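Plasmodium falciparum gamete antigen 27/25 (Plasmodium falciparum, PDB 1N81) is essential for sexual development of the malaria parasite as a gametocyte protein and may dimerize, though its precise molecular function is unknown. Local coordinates at residues 132-137 / 169-174. Numbering follows the deposited sequence.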
ATOM      1  N   ILE A 132       2.971  15.160  -8.007  1.00 42.38           N
ATOM      2  CA  ILE A 132       1.770  14.326  -8.032  1.00 48.56           C
ATOM      3  C   ILE A 132       1.790  13.297  -6.900  1.00 37.74           C
ATOM      4  O   ILE A 132       0.801  13.155  -6.196  1.00 36.00           O
ATOM      5  CB  ILE A 132       1.583  13.639  -9.421  1.00 43.74           C
ATOM      6  CG1 ILE A 132       1.272  14.705 -10.471  1.00 36.58           C
ATOM      7  CG2 ILE A 132       0.386  12.649  -9.390  1.00 42.17           C
ATOM      8  CD1 ILE A 132       1.343  14.205 -11.922  1.00 37.27           C
ATOM      9  N   MET A 133       2.927  12.630  -6.697  1.00 40.27           N
ATOM     10  CA  MET A 133       3.057  11.634  -5.631  1.00 42.27           C
ATOM     11  C   MET A 133       2.697  12.214  -4.261  1.00 39.20           C
ATOM     12  O   MET A 133       2.163  11.513  -3.382  1.00 33.65           O
ATOM     13  CB  MET A 133       4.483  11.101  -5.569  1.00 34.68           C
ATOM     14  CG  MET A 133       4.883  10.277  -6.762  1.00 42.32           C
ATOM     15  SD  MET A 133       6.553   9.626  -6.566  1.00 40.37           S
ATOM     16  CE  MET A 133       6.665   8.561  -7.969  1.00 37.69           C
ATOM     17  N   ASN A 134       2.965  13.506  -4.102  1.00 35.97           N
ATOM     18  CA  ASN A 134       2.712  14.202  -2.847  1.00 35.13           C
ATOM     19  C   ASN A 134       1.426  15.021  -2.871  1.00 38.15           C
ATOM     20  O   ASN A 134       1.115  15.683  -1.891  1.00 37.45           O
ATOM     21  CB  ASN A 134       3.906  15.152  -2.514  1.00 38.40           C
ATOM     22  CG  ASN A 134       5.206  14.393  -2.195  1.00 48.03           C
ATOM     23  OD1 ASN A 134       5.236  13.581  -1.295  1.00 45.28           O
ATOM     24  ND2 ASN A 134       6.282  14.679  -2.933  1.00 51.25           N
ATOM     25  N   ASP A 135       0.667  14.981  -3.971  1.00 35.72           N
ATOM     26  CA  ASP A 135      -0.536  15.806  -4.045  1.00 34.36           C
ATOM     27  C   ASP A 135      -1.658  15.354  -3.099  1.00 41.25           C
ATOM     28  O   ASP A 135      -2.527  14.560  -3.476  1.00 35.52           O
ATOM     29  CB  ASP A 135      -1.056  15.856  -5.497  1.00 42.95           C
ATOM     30  CG  ASP A 135      -2.042  17.012  -5.730  1.00 39.23           C
ATOM     31  OD1 ASP A 135      -2.733  17.410  -4.773  1.00 43.64           O
ATOM     32  OD2 ASP A 135      -2.121  17.511  -6.871  1.00 40.72           O
ATOM     33  N   LYS A 136      -1.669  15.905  -1.889  1.00 39.30           N
ATOM     34  CA  LYS A 136      -2.670  15.540  -0.899  1.00 40.25           C
ATOM     35  C   LYS A 136      -4.090  15.860  -1.356  1.00 47.37           C
ATOM     36  O   LYS A 136      -5.056  15.209  -0.921  1.00 36.79           O
ATOM     37  CB  LYS A 136      -2.405  16.250   0.435  1.00 51.46           C
ATOM     38  CG  LYS A 136      -0.999  16.133   1.006  1.00 69.07           C
ATOM     39  CD  LYS A 136      -0.808  17.202   2.107  1.00 79.49           C
ATOM     40  CE  LYS A 136       0.649  17.423   2.521  1.00 79.79           C
ATOM     41  NZ  LYS A 136       1.135  16.423   3.519  1.00 80.99           N
ATOM     42  N   LYS A 137      -4.220  16.863  -2.221  1.00 40.54           N
ATOM     43  CA  LYS A 137      -5.531  17.252  -2.718  1.00 44.38           C
ATOM     44  C   LYS A 137      -6.091  16.156  -3.620  1.00 42.23           C
ATOM     45  O   LYS A 137      -7.256  15.769  -3.500  1.00 39.59           O
ATOM     46  CB  LYS A 137      -5.438  18.556  -3.497  1.00 48.44           C
ATOM     47  CG  LYS A 137      -6.769  19.080  -3.964  1.00 58.54           C
ATOM     48  CD  LYS A 137      -6.721  20.598  -4.167  1.00 70.61           C
ATOM     49  CE  LYS A 137      -8.119  21.202  -4.213  1.00 71.20           C
ATOM     50  NZ  LYS A 137      -8.902  20.736  -5.390  1.00 89.91           N
ATOM     51  N   PHE A 169       4.687   5.159  -0.358  1.00 33.14           N
ATOM     52  CA  PHE A 169       4.679   3.984  -1.218  1.00 32.87           C
ATOM     53  C   PHE A 169       5.072   4.355  -2.668  1.00 31.60           C
ATOM     54  O   PHE A 169       5.874   3.679  -3.297  1.00 33.45           O
ATOM     55  CB  PHE A 169       3.280   3.339  -1.217  1.00 28.11           C
ATOM     56  CG  PHE A 169       3.171   2.119  -2.104  1.00 31.27           C
ATOM     57  CD1 PHE A 169       3.186   0.834  -1.549  1.00 32.82           C
ATOM     58  CD2 PHE A 169       3.053   2.258  -3.487  1.00 28.02           C
ATOM     59  CE1 PHE A 169       3.083  -0.319  -2.357  1.00 33.35           C
ATOM     60  CE2 PHE A 169       2.951   1.127  -4.313  1.00 26.65           C
ATOM     61  CZ  PHE A 169       2.967  -0.175  -3.737  1.00 28.21           C
ATOM     62  N   LEU A 170       4.487   5.413  -3.205  1.00 32.79           N
ATOM     63  CA  LEU A 170       4.792   5.799  -4.575  1.00 34.18           C
ATOM     64  C   LEU A 170       6.293   6.133  -4.749  1.00 38.52           C
ATOM     65  O   LEU A 170       6.959   5.619  -5.651  1.00 32.83           O
ATOM     66  CB  LEU A 170       3.908   6.985  -4.971  1.00 30.78           C
ATOM     67  CG  LEU A 170       2.438   6.558  -5.119  1.00 36.19           C
ATOM     68  CD1 LEU A 170       1.567   7.767  -5.162  1.00 34.40           C
ATOM     69  CD2 LEU A 170       2.233   5.719  -6.362  1.00 36.65           C
ATOM     70  N   ILE A 171       6.831   6.969  -3.872  1.00 36.41           N
ATOM     71  CA  ILE A 171       8.244   7.331  -3.974  1.00 38.62           C
ATOM     72  C   ILE A 171       9.135   6.090  -3.937  1.00 38.08           C
ATOM     73  O   ILE A 171      10.034   5.954  -4.735  1.00 43.32           O
ATOM     74  CB  ILE A 171       8.637   8.327  -2.852  1.00 41.10           C
ATOM     75  CG1 ILE A 171       7.949   9.666  -3.110  1.00 38.74           C
ATOM     76  CG2 ILE A 171      10.161   8.534  -2.843  1.00 43.85           C
ATOM     77  CD1 ILE A 171       7.905  10.585  -1.904  1.00 47.35           C
ATOM     78  N   ASP A 172       8.852   5.168  -3.027  1.00 36.55           N
ATOM     79  CA  ASP A 172       9.615   3.942  -2.906  1.00 38.55           C
ATOM     80  C   ASP A 172       9.459   2.961  -4.034  1.00 39.85           C
ATOM     81  O   ASP A 172      10.402   2.252  -4.366  1.00 44.98           O
ATOM     82  CB  ASP A 172       9.206   3.145  -1.667  1.00 35.75           C
ATOM     83  CG  ASP A 172       9.743   3.719  -0.424  1.00 46.87           C
ATOM     84  OD1 ASP A 172      10.526   4.688  -0.533  1.00 48.44           O
ATOM     85  OD2 ASP A 172       9.395   3.200   0.648  1.00 39.02           O
ATOM     86  N   VAL A 173       8.267   2.895  -4.612  1.00 39.11           N
ATOM     87  CA  VAL A 173       8.015   1.857  -5.597  1.00 36.04           C
ATOM     88  C   VAL A 173       8.004   2.188  -7.078  1.00 33.02           C
ATOM     89  O   VAL A 173       8.487   1.396  -7.875  1.00 39.91           O
ATOM     90  CB  VAL A 173       6.695   1.110  -5.196  1.00 38.03           C
ATOM     91  CG1 VAL A 173       6.405  -0.040  -6.160  1.00 29.53           C
ATOM     92  CG2 VAL A 173       6.828   0.595  -3.732  1.00 33.36           C
ATOM     93  N   VAL A 174       7.451   3.335  -7.445  1.00 32.35           N
ATOM     94  CA  VAL A 174       7.393   3.737  -8.843  1.00 34.49           C
ATOM     95  C   VAL A 174       8.810   3.743  -9.407  1.00 44.85           C
ATOM     96  O   VAL A 174       9.730   4.268  -8.767  1.00 40.45           O
ATOM     97  CB  VAL A 174       6.798   5.154  -8.996  1.00 37.28           C
ATOM     98  CG1 VAL A 174       6.850   5.591 -10.471  1.00 30.10           C
ATOM     99  CG2 VAL A 174       5.338   5.167  -8.510  1.00 33.52           C
TER
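Met133 reaches out from the last turn of helix 126-133 and lays its whole side chain against the C-terminal turn of helix 156-173 and Val174 just beyond it. Met133 CG passes over Leu170 CB at 3.9 Å. Met133 SD rests 3.7 Å from Ile171 CG1. The Met133 and Val174 side chains reach toward each other tip to tip, with Met133 CE 3.6 Å from Val174 CB. Both methyls of Val174 also lie close to Met133 CE, CG2 at 3.7 Å and CG1 at 3.9 Å. This span is covered because the methionine chain is extended beyond CG (chi2 -177°, chi3 173°). Met133 CE also comes within 3.8 Å of Leu170 O, a carbonyl already engaged by Val174 N (2.9 Å) in the closing turn of the helix. At the border of the patch, Asn134 and Ile171 cross at about a right angle, with Ile171 CD1 4.1 Å from Asn134 OD1. No hydrogen bond links the two segments; the contact is van der Waals packing, largely buried, although Ile171 is exposed. Around it, the carbonyl of Met133 is hydrogen-bonded to Ser167 OG. Helix 96-122 adds Val120 against Met133 and Val116 against Leu170, while Ile15 of helix 13-35 packs on Val174. Beyond Met133 the chain turns, and Asp135 OD1 N-caps helix 136-150 through a weak capping bond from Lys137 N; it also accepts a hydrogen bond from Leu138 N. The arrangement is helix-end packing in an all-alpha fold, joining the C-terminal end of helix 126-133, at its break from helix 136-150, to that of helix 156-173.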